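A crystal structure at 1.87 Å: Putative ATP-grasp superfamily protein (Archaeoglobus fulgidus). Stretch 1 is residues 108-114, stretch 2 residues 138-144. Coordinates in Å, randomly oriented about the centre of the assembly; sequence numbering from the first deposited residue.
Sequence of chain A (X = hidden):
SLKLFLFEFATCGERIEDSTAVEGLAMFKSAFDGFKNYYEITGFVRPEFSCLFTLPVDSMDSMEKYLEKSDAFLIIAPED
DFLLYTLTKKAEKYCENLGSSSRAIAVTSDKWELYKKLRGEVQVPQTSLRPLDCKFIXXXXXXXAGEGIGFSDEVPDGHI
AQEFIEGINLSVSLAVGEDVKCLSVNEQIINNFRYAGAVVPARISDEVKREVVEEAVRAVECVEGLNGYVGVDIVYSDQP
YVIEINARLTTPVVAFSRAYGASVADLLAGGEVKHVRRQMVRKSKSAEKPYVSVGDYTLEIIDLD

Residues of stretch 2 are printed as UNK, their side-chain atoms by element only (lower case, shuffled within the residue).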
ATOM      1  N   THR A 108       5.059   4.724  10.774  1.00 11.20           N
ATOM      2  CA  THR A 108       3.822   4.241  10.162  1.00 11.69           C
ATOM      3  C   THR A 108       3.599   2.742  10.351  1.00 13.17           C
ATOM      4  O   THR A 108       2.468   2.266  10.251  1.00 14.45           O
ATOM      5  CB  THR A 108       3.774   4.559   8.645  1.00 11.90           C
ATOM      6  OG1 THR A 108       4.829   3.863   7.967  1.00 12.31           O
ATOM      7  CG2 THR A 108       3.923   6.054   8.410  1.00  9.66           C
ATOM      8  N   SER A 109       4.670   2.004  10.635  1.00 13.86           N
ATOM      9  CA  SER A 109       4.578   0.556  10.827  1.00 16.65           C
ATOM     10  C   SER A 109       4.005   0.159  12.182  1.00 18.53           C
ATOM     11  O   SER A 109       3.479  -0.945  12.345  1.00 19.71           O
ATOM     12  CB  SER A 109       5.953  -0.090  10.660  1.00 14.73           C
ATOM     13  OG  SER A 109       6.403   0.027   9.324  1.00 15.77           O
ATOM     14  N   ASP A 110       4.129   1.057  13.154  1.00 15.94           N
ATOM     15  CA  ASP A 110       3.623   0.814  14.497  1.00 16.25           C
ATOM     16  C   ASP A 110       2.410   1.715  14.694  1.00 14.52           C
ATOM     17  O   ASP A 110       2.554   2.923  14.860  1.00 12.46           O
ATOM     18  CB  ASP A 110       4.692   1.158  15.539  1.00 16.83           C
ATOM     19  CG  ASP A 110       4.281   0.759  16.944  1.00 20.63           C
ATOM     20  OD1 ASP A 110       3.079   0.868  17.265  1.00 19.14           O
ATOM     21  OD2 ASP A 110       5.158   0.347  17.729  1.00 21.18           O
ATOM     22  N   LYS A 111       1.222   1.124  14.684  1.00 13.41           N
ATOM     23  CA  LYS A 111      -0.010   1.895  14.830  1.00 13.04           C
ATOM     24  C   LYS A 111      -0.062   2.733  16.106  1.00 12.08           C
ATOM     25  O   LYS A 111      -0.684   3.795  16.127  1.00 10.46           O
ATOM     26  CB  LYS A 111      -1.222   0.966  14.766  1.00 14.12           C
ATOM     27  CG  LYS A 111      -1.345   0.212  13.446  1.00 18.01           C
ATOM     28  CD  LYS A 111      -2.674  -0.527  13.336  1.00 19.44           C
ATOM     29  CE  LYS A 111      -2.711  -1.409  12.097  1.00 22.29           C
ATOM     30  NZ  LYS A 111      -1.726  -2.520  12.167  1.00 21.82           N
ATOM     31  N   TRP A 112       0.580   2.265  17.172  1.00 10.71           N
ATOM     32  CA  TRP A 112       0.568   3.036  18.410  1.00 10.69           C
ATOM     33  C   TRP A 112       1.423   4.284  18.241  1.00 12.01           C
ATOM     34  O   TRP A 112       1.048   5.371  18.677  1.00 12.12           O
ATOM     35  CB  TRP A 112       1.097   2.216  19.587  1.00 12.17           C
ATOM     36  CG  TRP A 112       1.080   3.007  20.868  1.00 12.26           C
ATOM     37  CD1 TRP A 112       2.159   3.357  21.628  1.00 13.58           C
ATOM     38  CD2 TRP A 112      -0.066   3.588  21.505  1.00 10.89           C
ATOM     39  NE1 TRP A 112       1.757   4.124  22.699  1.00 10.33           N
ATOM     40  CE2 TRP A 112       0.398   4.281  22.647  1.00 12.08           C
ATOM     41  CE3 TRP A 112      -1.438   3.592  21.223  1.00 10.70           C
ATOM     42  CZ2 TRP A 112      -0.466   4.970  23.508  1.00 12.03           C
ATOM     43  CZ3 TRP A 112      -2.296   4.277  22.079  1.00 10.78           C
ATOM     44  CH2 TRP A 112      -1.804   4.958  23.208  1.00 12.23           C
ATOM     45  N   GLU A 113       2.581   4.123  17.610  1.00  9.66           N
ATOM     46  CA  GLU A 113       3.464   5.255  17.377  1.00 11.61           C
ATOM     47  C   GLU A 113       2.797   6.208  16.381  1.00 11.82           C
ATOM     48  O   GLU A 113       2.879   7.425  16.526  1.00  9.97           O
ATOM     49  CB  GLU A 113       4.813   4.774  16.834  1.00 12.85           C
ATOM     50  CG  GLU A 113       5.716   4.138  17.891  1.00 16.87           C
ATOM     51  CD  GLU A 113       6.076   5.110  19.006  1.00 18.94           C
ATOM     52  OE1 GLU A 113       6.521   6.232  18.696  1.00 18.86           O
ATOM     53  OE2 GLU A 113       5.916   4.754  20.194  1.00 23.70           O
ATOM     54  N   LEU A 114       2.123   5.654  15.380  1.00 10.21           N
ATOM     55  CA  LEU A 114       1.456   6.495  14.391  1.00 10.86           C
ATOM     56  C   LEU A 114       0.345   7.297  15.058  1.00  9.26           C
ATOM     57  O   LEU A 114       0.152   8.471  14.753  1.00 10.54           O
ATOM     58  CB  LEU A 114       0.878   5.650  13.251  1.00 11.31           C
ATOM     59  CG  LEU A 114       0.169   6.444  12.146  1.00 13.55           C
ATOM     60  CD1 LEU A 114       1.114   7.500  11.574  1.00 12.95           C
ATOM     61  CD2 LEU A 114      -0.299   5.499  11.056  1.00 16.47           C
ATOM     62  N   UNK A 138      -9.780  -4.633  18.026  1.00 13.49           N
ATOM     63  CA  UNK A 138      -8.363  -4.724  18.322  1.00 12.68           C
ATOM     64  C   UNK A 138      -7.623  -5.050  17.037  1.00 12.30           C
ATOM     65  O   UNK A 138      -8.195  -5.615  16.107  1.00 11.92           O
ATOM     66  c   UNK A 138      -8.484  -7.188  18.859  1.00 12.13           C
ATOM     67  c   UNK A 138      -8.726  -5.467  20.686  1.00 12.60           C
ATOM     68  c   UNK A 138      -8.050  -5.811  19.372  1.00 13.41           C
ATOM     69  c   UNK A 138      -7.929  -8.336  19.677  1.00 13.99           C
ATOM     70  N   UNK A 139      -6.357  -4.659  16.976  1.00 12.64           N
ATOM     71  CA  UNK A 139      -5.536  -4.945  15.810  1.00 14.61           C
ATOM     72  C   UNK A 139      -4.068  -4.945  16.211  1.00 13.84           C
ATOM     73  O   UNK A 139      -3.668  -4.232  17.132  1.00 12.42           O
ATOM     74  n   UNK A 139      -7.389  -0.889  12.068  1.00 30.18           N
ATOM     75  c   UNK A 139      -6.400  -1.747  12.788  1.00 28.44           C
ATOM     76  c   UNK A 139      -5.535  -2.478  15.061  1.00 22.76           C
ATOM     77  c   UNK A 139      -5.806  -3.923  14.701  1.00 17.43           C
ATOM     78  c   UNK A 139      -6.468  -1.537  14.292  1.00 26.05           C
ATOM     79  N   UNK A 140      -3.249  -5.772  15.545  1.00 13.28           N
ATOM     80  CA  UNK A 140      -1.820  -5.843  15.864  1.00 12.95           C
ATOM     81  C   UNK A 140      -1.156  -4.482  15.683  1.00 13.36           C
ATOM     82  O   UNK A 140      -1.487  -3.753  14.748  1.00 13.47           O
ATOM     83  c   UNK A 140      -2.490  -7.749  14.608  1.00 14.50           C
ATOM     84  c   UNK A 140      -3.596  -6.728  14.479  1.00 14.38           C
ATOM     85  c   UNK A 140      -1.294  -6.874  14.865  1.00 13.05           C
ATOM     86  N   UNK A 141      -0.233  -4.134  16.576  1.00 13.15           N
ATOM     87  CA  UNK A 141       0.461  -2.853  16.467  1.00 16.49           C
ATOM     88  C   UNK A 141       1.171  -2.752  15.122  1.00 18.48           C
ATOM     89  O   UNK A 141       1.253  -1.675  14.540  1.00 17.56           O
ATOM     90  c   UNK A 141       0.819  -2.230  18.928  1.00 19.50           C
ATOM     91  c   UNK A 141       3.582  -0.376  20.693  1.00 18.67           C
ATOM     92  n   UNK A 141       2.772  -0.905  19.778  1.00 18.46           N
ATOM     93  n   UNK A 141       3.577  -0.840  21.936  1.00 17.44           N
ATOM     94  n   UNK A 141       4.397   0.616  20.371  1.00 16.94           N
ATOM     95  c   UNK A 141       1.842  -2.003  20.048  1.00 19.26           C
ATOM     96  c   UNK A 141       1.464  -2.675  17.617  1.00 16.51           C
ATOM     97  N   UNK A 142       1.675  -3.878  14.624  1.00 22.26           N
ATOM     98  CA  UNK A 142       2.353  -3.896  13.329  1.00 25.86           C
ATOM     99  C   UNK A 142       1.692  -4.972  12.475  1.00 28.62           C
ATOM    100  O   UNK A 142       1.695  -6.148  12.832  1.00 30.89           O
ATOM    101  c   UNK A 142       3.855  -4.234  13.458  1.00 25.41           C
ATOM    102  c   UNK A 142       4.412  -3.699  14.771  1.00 26.49           C
ATOM    103  o   UNK A 142       4.032  -5.656  13.411  1.00 24.52           O
ATOM    104  N   UNK A 143       1.120  -4.564  11.350  1.00 30.86           N
ATOM    105  CA  UNK A 143       0.447  -5.496  10.453  1.00 33.25           C
ATOM    106  C   UNK A 143      -0.155  -4.724   9.299  1.00 35.03           C
ATOM    107  O   UNK A 143      -0.720  -3.649   9.494  1.00 35.98           O
ATOM    108  c   UNK A 143      -0.645  -6.255  11.204  1.00 32.58           C
ATOM    109  N   UNK A 144      -0.043  -5.273   8.094  1.00 36.70           N
ATOM    110  CA  UNK A 144      -0.581  -4.608   6.913  1.00 39.43           C
ATOM    111  C   UNK A 144      -2.086  -4.843   6.801  1.00 38.52           C
ATOM    112  O   UNK A 144      -2.828  -4.634   7.763  1.00 38.77           O
ATOM    113  s   UNK A 144      -0.073  -6.893   5.439  1.00 50.51           S
ATOM    114  c   UNK A 144       0.117  -5.125   5.664  1.00 41.57           C
TER
HETATM  115  O   HOH W   1       0.819  -1.750  11.497  1.00 36.53           O

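Position 138 opens the second stretch in a strand. Its side chain has four carbons, forked at the first, with one arm two carbons long; none comes within reach of stretch 1. A beta-branched, purely hydrocarbon chain with one longer arm is isoleucine, Ile-138.

Position 139, still in the strand, carries four carbons in a row ending in a nitrogen. Its CA-to-CB bond points toward the first stretch, and the last carbon before the nitrogen lies 3.8 Å from CE of Lys-111. An unbranched chain tipped by one nitrogen is lysine. The approach of Lys-139 CE to Lys-111 CE is therefore a contact between the aliphatic parts of two lysines.

At position 140 three carbons close a ring onto the backbone nitrogen, which identifies Pro-140. The ring stays more than 5 Å from stretch 1, and the residue contributes through its backbone: Lys-111 NZ donates to Pro-140 O at 2.9 Å.

Position 141 has three carbons, a nitrogen, and then a carbon bearing two more nitrogens. One of these terminal nitrogens lies 2.8 Å from Asp-110 OD2, and the planar group has CB of Trp-112 over one face. Such a guanidinium belongs only to arginine, Arg-141. The salt bridge is two-pronged: NH2 donates to Asp-110 OD2 at 2.8 Å, while NE donates to Asp-110 OD1 at 3.1 Å; NH2 also makes a weak bond to OD1 of the same aspartate at 3.4 Å. The carboxylate thus meets the edge of the guanidinium, leaving a face for Trp-112, whose CB is 3.5 Å from Arg-141 NE.

Position 142 shows one carbon carrying an oxygen and another carbon; the first of these carbons, CB, lies 3.5 Å from Ser-109 O. This is the fork of threonine. The hydroxyl of Thr-142 is satisfied elsewhere in the structure. Thr-142 CA also makes a CA-H...O contact of 3.3 Å to Ser-109 O.

Position 143 has a single side-chain carbon, CB, 4.0 Å from Lys-111 NZ; it is alanine, Ala-143. Its carbonyl oxygen, Ala-143 O, accepts from Lys-111 NZ at 3.1 Å.

Position 144 has one carbon followed by sulfur; its CA-to-CB bond points away from stretch 1 and the side chain makes no contact there. This is Cys-144.

The contact joins the start of a helix to the segment leaving a strand. Asp-110, the N-cap, accepts from Trp-112 N through OD1 at 2.9 Å while its carboxylate also holds Arg-141, so one side chain serves both the helix and the partner stretch. Alongside, Lys-111 N donates to Arg-141 O at 2.8 Å in a nearly straight bond. The Lys-111 side chain, t at chi2 and chi3 and turned at chi4 (p), brings its ammonium to the carbonyls of Pro-140 and Ala-143, spanning the turn between them. A water completes the seam, accepting from Lys-111 NZ at 2.7 Å and Ala-143 N at 2.8 Å and donating to Ser-109 O at 2.9 Å.

Stretch 2, residues 138-144: IKPRTAC
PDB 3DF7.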